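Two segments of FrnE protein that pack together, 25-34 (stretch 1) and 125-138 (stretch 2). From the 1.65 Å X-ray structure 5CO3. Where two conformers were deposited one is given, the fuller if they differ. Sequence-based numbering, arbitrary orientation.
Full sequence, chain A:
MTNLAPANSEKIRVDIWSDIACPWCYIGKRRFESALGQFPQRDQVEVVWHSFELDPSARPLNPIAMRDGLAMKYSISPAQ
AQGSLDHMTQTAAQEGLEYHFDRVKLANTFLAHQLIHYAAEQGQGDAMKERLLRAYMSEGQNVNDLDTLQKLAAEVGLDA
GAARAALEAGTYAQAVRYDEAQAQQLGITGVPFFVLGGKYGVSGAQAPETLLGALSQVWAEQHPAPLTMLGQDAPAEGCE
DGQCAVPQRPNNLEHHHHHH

Stretch 1 (25-34) CYIGKRRFES
Stretch 2, residues 125-138: GDAMKERLLRAYMS

Two helices far apart in sequence meet here in a compact, charge-rich contact, in which a buried tyrosine packs on leucine while a lysine and an arginine bind the carboxylates of the facing helix.

Stretch 1 is helical throughout, 25-34, and belongs to a longer helix; stretch 2 is helical from 125 to 137. Both keep regular i to i+4 backbone hydrogen bonds, with phi near -65° and psi near -42° over most of their length, drifting at the end of stretch 2 to -81/-30 at Met137 and -116/-32 at Ser138. The axes come within 10.7 Å and cross at -137°, so the two helices run roughly antiparallel but well splayed. The register is set by Tyr26 and Leu133, whose CA atoms lie 6.3 Å apart. Only 472 Å² is buried, summed over both sides, and Tyr26 and Lys29 supply the largest shares.

Tyr26 points its CA-to-CB bond toward stretch 2, with chi1 t (-151°) and chi2 -9°. This lays one ring face against Leu133, whose CB sits 3.5 Å from the ring centroid of Tyr26 and 10° off the normal, a CH-pi contact. Leu133 is in the m,t rotamer. Met137, one turn on and m,m,t, meets the ring near its plane, CG lying 4.1 Å from Tyr26 CD2. A tyrosine suits this place because its ring fills the apolar patch while its hydroxyl reaches the polar one: Tyr26 OH donates to Glu130 OE2 at 2.8 Å.

Lys29, one turn along, also points toward stretch 2 and extends as t,t,t before chi4 turns to m (-69°). Its side chain is a knob among Asp126, Lys129, Glu130 and Leu133. The methylenes do apolar work, with Lys29 CD 3.8 Å from Leu133 CD1, and the buried ammonium is paid for by three carboxylates: Lys29 NZ donates to Glu130 OE1 at 2.8 Å, to Asp126 OD1 at 2.9 Å and, within its own helix, to Glu33 OE2 at 2.6 Å, each a salt bridge.

Glu130 answers as the reciprocal knob, among Tyr26, Lys29, Arg30 and Glu33. Its CB leaves sideways, but chi1 t (172°) and chi2 p (78°) bring the carboxylate nearer. OE1 takes the lysine; OE2 takes the tyrosine and also Arg30, whose NH2 donates to Glu130 OE2 at 3.1 Å with an angle of 153°, in a salt bridge near the guanidinium plane. Arg30 (m,m,t) likewise starts sideways and swings its end inward.

The cost is a crowd of acids. Glu33 OE2 (side chain m,t) lies 4.0 Å from Asp126 OD1 (chi1 t, chi2 -86°) and 4.4 Å from Glu130 OE1, with Lys29 NZ bonded to all three oxygens. One water helps, its oxygen donating at 2.7 Å to both Glu33 OE2 and Asp126 OD2. The rule is economical: Tyr26, Lys29, Arg30 and Glu33 meet Asp126, Glu130, Leu133 and Met137, apolar at one end and charged at the other.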

# COMPACT_ATOMS: atom_id res chain seq x y z
N CYS A 25 4.86 0.58 5.10
CA CYS A 25 3.99 0.88 3.97
C CYS A 25 3.52 2.33 3.98
O CYS A 25 3.35 2.94 2.93
CB CYS A 25 2.80 -0.08 3.95
SG CYS A 25 3.25 -1.73 3.39
N TYR A 26 3.28 2.89 5.17
CA TYR A 26 2.87 4.28 5.25
C TYR A 26 4.07 5.16 4.86
O TYR A 26 3.94 6.08 4.05
CB TYR A 26 2.37 4.61 6.65
CG TYR A 26 1.34 5.70 6.72
CD1 TYR A 26 1.01 6.49 5.61
CD2 TYR A 26 0.66 5.94 7.92
CE1 TYR A 26 0.06 7.50 5.71
CE2 TYR A 26 -0.29 6.93 8.02
CZ TYR A 26 -0.59 7.70 6.93
OH TYR A 26 -1.53 8.69 7.05
N ILE A 27 5.23 4.85 5.43
CA ILE A 27 6.48 5.52 5.05
C ILE A 27 6.71 5.45 3.54
O ILE A 27 7.03 6.46 2.90
CB ILE A 27 7.68 4.91 5.80
CG1 ILE A 27 7.64 5.36 7.26
CG2 ILE A 27 9.02 5.31 5.13
CD1 ILE A 27 8.43 4.47 8.24
N GLY A 28 6.51 4.26 2.97
CA GLY A 28 6.70 4.06 1.54
C GLY A 28 5.70 4.83 0.69
O GLY A 28 6.02 5.28 -0.42
N LYS A 29 4.48 4.96 1.21
CA LYS A 29 3.46 5.72 0.50
C LYS A 29 3.88 7.19 0.42
O LYS A 29 3.74 7.82 -0.64
CB LYS A 29 2.10 5.58 1.19
CG LYS A 29 0.93 6.28 0.49
CD LYS A 29 -0.40 5.98 1.22
CE LYS A 29 -1.61 6.37 0.38
NZ LYS A 29 -1.74 7.85 0.23
N ARG A 30 4.40 7.72 1.52
CA ARG A 30 4.88 9.11 1.52
C ARG A 30 6.08 9.29 0.58
O ARG A 30 6.15 10.27 -0.18
CB ARG A 30 5.26 9.57 2.93
CG ARG A 30 4.04 9.86 3.83
CD ARG A 30 3.29 11.11 3.36
NE ARG A 30 1.93 11.11 3.89
CZ ARG A 30 1.56 11.72 5.02
NH1 ARG A 30 2.44 12.40 5.73
NH2 ARG A 30 0.30 11.65 5.43
N ARG A 31 7.01 8.35 0.61
CA ARG A 31 8.20 8.48 -0.24
C ARG A 31 7.83 8.37 -1.71
O ARG A 31 8.39 9.09 -2.54
CB ARG A 31 9.25 7.42 0.13
CG ARG A 31 9.81 7.65 1.52
CD ARG A 31 10.86 6.64 1.91
NE ARG A 31 11.43 6.97 3.21
CZ ARG A 31 12.42 6.28 3.78
NH1 ARG A 31 12.94 5.23 3.16
NH2 ARG A 31 12.88 6.65 4.96
N PHE A 32 6.87 7.50 -2.03
CA PHE A 32 6.39 7.40 -3.40
C PHE A 32 5.69 8.71 -3.82
O PHE A 32 5.85 9.18 -4.94
CB PHE A 32 5.44 6.22 -3.58
CG PHE A 32 4.79 6.18 -4.94
CD1 PHE A 32 5.52 5.78 -6.05
CD2 PHE A 32 3.48 6.58 -5.12
CE1 PHE A 32 4.94 5.76 -7.32
CE2 PHE A 32 2.89 6.57 -6.38
CZ PHE A 32 3.63 6.16 -7.48
N GLU A 33 4.91 9.28 -2.90
CA GLU A 33 4.21 10.53 -3.18
C GLU A 33 5.20 11.68 -3.41
O GLU A 33 4.98 12.53 -4.28
CB GLU A 33 3.21 10.84 -2.05
CG GLU A 33 1.94 10.02 -2.18
CD GLU A 33 1.08 9.99 -0.93
OE1 GLU A 33 1.50 10.55 0.11
OE2 GLU A 33 -0.01 9.39 -0.98
N SER A 34 6.32 11.68 -2.68
CA SER A 34 7.39 12.66 -2.92
C SER A 34 7.99 12.48 -4.32
O SER A 34 8.22 13.46 -5.04
CB SER A 34 8.50 12.53 -1.86
OG SER A 34 9.58 13.42 -2.08
N GLY A 125 -9.66 4.65 -3.87
CA GLY A 125 -8.79 3.65 -3.27
C GLY A 125 -7.64 4.25 -2.47
O GLY A 125 -7.35 3.81 -1.37
N ASP A 126 -6.98 5.26 -3.04
CA ASP A 126 -5.83 5.83 -2.35
C ASP A 126 -6.26 6.55 -1.08
O ASP A 126 -5.61 6.40 -0.05
CB ASP A 126 -5.06 6.78 -3.26
CG ASP A 126 -3.73 7.21 -2.63
OD1 ASP A 126 -3.72 8.18 -1.85
OD2 ASP A 126 -2.71 6.55 -2.89
N ALA A 127 -7.35 7.30 -1.13
CA ALA A 127 -7.82 8.00 0.06
C ALA A 127 -8.25 7.03 1.18
O ALA A 127 -8.02 7.29 2.35
CB ALA A 127 -8.97 8.93 -0.29
N MET A 128 -8.87 5.92 0.79
CA MET A 128 -9.25 4.89 1.77
C MET A 128 -8.00 4.26 2.39
O MET A 128 -7.94 4.07 3.60
CB MET A 128 -10.11 3.81 1.13
CG MET A 128 -10.86 2.94 2.15
SD MET A 128 -12.11 3.87 3.09
CE MET A 128 -11.32 4.10 4.66
N LYS A 129 -7.02 3.95 1.54
CA LYS A 129 -5.77 3.36 2.02
C LYS A 129 -5.10 4.30 3.02
O LYS A 129 -4.72 3.90 4.11
CB LYS A 129 -4.81 3.05 0.85
CG LYS A 129 -3.42 2.60 1.29
CD LYS A 129 -3.41 1.17 1.81
CE LYS A 129 -2.01 0.73 2.18
NZ LYS A 129 -1.95 -0.68 2.66
N GLU A 130 -4.99 5.56 2.62
CA GLU A 130 -4.43 6.61 3.47
C GLU A 130 -5.13 6.69 4.84
O GLU A 130 -4.47 6.70 5.88
CB GLU A 130 -4.52 7.95 2.74
CG GLU A 130 -4.14 9.16 3.57
CD GLU A 130 -2.64 9.32 3.73
OE1 GLU A 130 -1.88 8.76 2.90
OE2 GLU A 130 -2.21 9.99 4.68
N ARG A 131 -6.46 6.74 4.81
CA ARG A 131 -7.26 6.84 6.03
C ARG A 131 -7.03 5.66 6.95
O ARG A 131 -6.88 5.85 8.16
CB ARG A 131 -8.75 6.92 5.69
CG ARG A 131 -9.63 7.23 6.91
CD ARG A 131 -9.29 8.63 7.44
NE ARG A 131 -9.84 8.92 8.77
CZ ARG A 131 -9.24 8.62 9.92
NH1 ARG A 131 -8.08 7.95 9.93
NH2 ARG A 131 -9.80 8.96 11.07
N LEU A 132 -6.99 4.46 6.38
CA LEU A 132 -6.75 3.25 7.17
C LEU A 132 -5.34 3.23 7.77
O LEU A 132 -5.17 2.86 8.93
CB LEU A 132 -6.99 2.00 6.31
CG LEU A 132 -8.48 1.78 6.12
CD1 LEU A 132 -8.72 0.89 4.91
CD2 LEU A 132 -9.10 1.15 7.39
N LEU A 133 -4.34 3.64 7.00
CA LEU A 133 -2.98 3.69 7.53
C LEU A 133 -2.90 4.63 8.73
O LEU A 133 -2.28 4.30 9.75
CB LEU A 133 -1.99 4.11 6.43
CG LEU A 133 -1.74 3.04 5.36
CD1 LEU A 133 -1.02 3.65 4.14
CD2 LEU A 133 -0.94 1.88 5.95
N ARG A 134 -3.53 5.79 8.62
CA ARG A 134 -3.55 6.75 9.72
C ARG A 134 -4.31 6.19 10.93
O ARG A 134 -3.86 6.30 12.07
CB ARG A 134 -4.17 8.07 9.25
CG ARG A 134 -4.12 9.18 10.29
CD ARG A 134 -4.73 10.48 9.74
NE ARG A 134 -5.95 10.83 10.47
CZ ARG A 134 -7.06 11.29 9.91
NH1 ARG A 134 -7.15 11.46 8.59
NH2 ARG A 134 -8.11 11.58 10.68
N ALA A 135 -5.46 5.58 10.67
CA ALA A 135 -6.26 5.00 11.74
C ALA A 135 -5.47 3.95 12.52
O ALA A 135 -5.56 3.86 13.73
CB ALA A 135 -7.53 4.40 11.18
N TYR A 136 -4.71 3.14 11.80
CA TYR A 136 -3.95 2.06 12.42
C TYR A 136 -2.71 2.56 13.17
O TYR A 136 -2.48 2.24 14.34
CB TYR A 136 -3.55 1.03 11.36
CG TYR A 136 -2.90 -0.23 11.92
CD1 TYR A 136 -1.57 -0.24 12.33
CD2 TYR A 136 -3.63 -1.41 12.01
CE1 TYR A 136 -0.99 -1.40 12.85
CE2 TYR A 136 -3.07 -2.55 12.52
CZ TYR A 136 -1.75 -2.56 12.93
OH TYR A 136 -1.22 -3.73 13.42
N MET A 137 -1.89 3.35 12.48
CA MET A 137 -0.58 3.72 13.00
C MET A 137 -0.59 4.85 14.01
O MET A 137 0.30 4.93 14.84
CB MET A 137 0.34 4.15 11.84
CG MET A 137 0.62 3.06 10.82
SD MET A 137 1.53 1.65 11.52
CE MET A 137 1.18 0.40 10.31
N SER A 138 -1.56 5.75 13.89
CA SER A 138 -1.56 6.95 14.70
C SER A 138 -2.73 7.08 15.66
O SER A 138 -2.60 7.69 16.73
CB SER A 138 -1.55 8.19 13.80
OG SER A 138 -0.42 8.19 12.94
O HOH W 1 -0.15 7.53 -2.93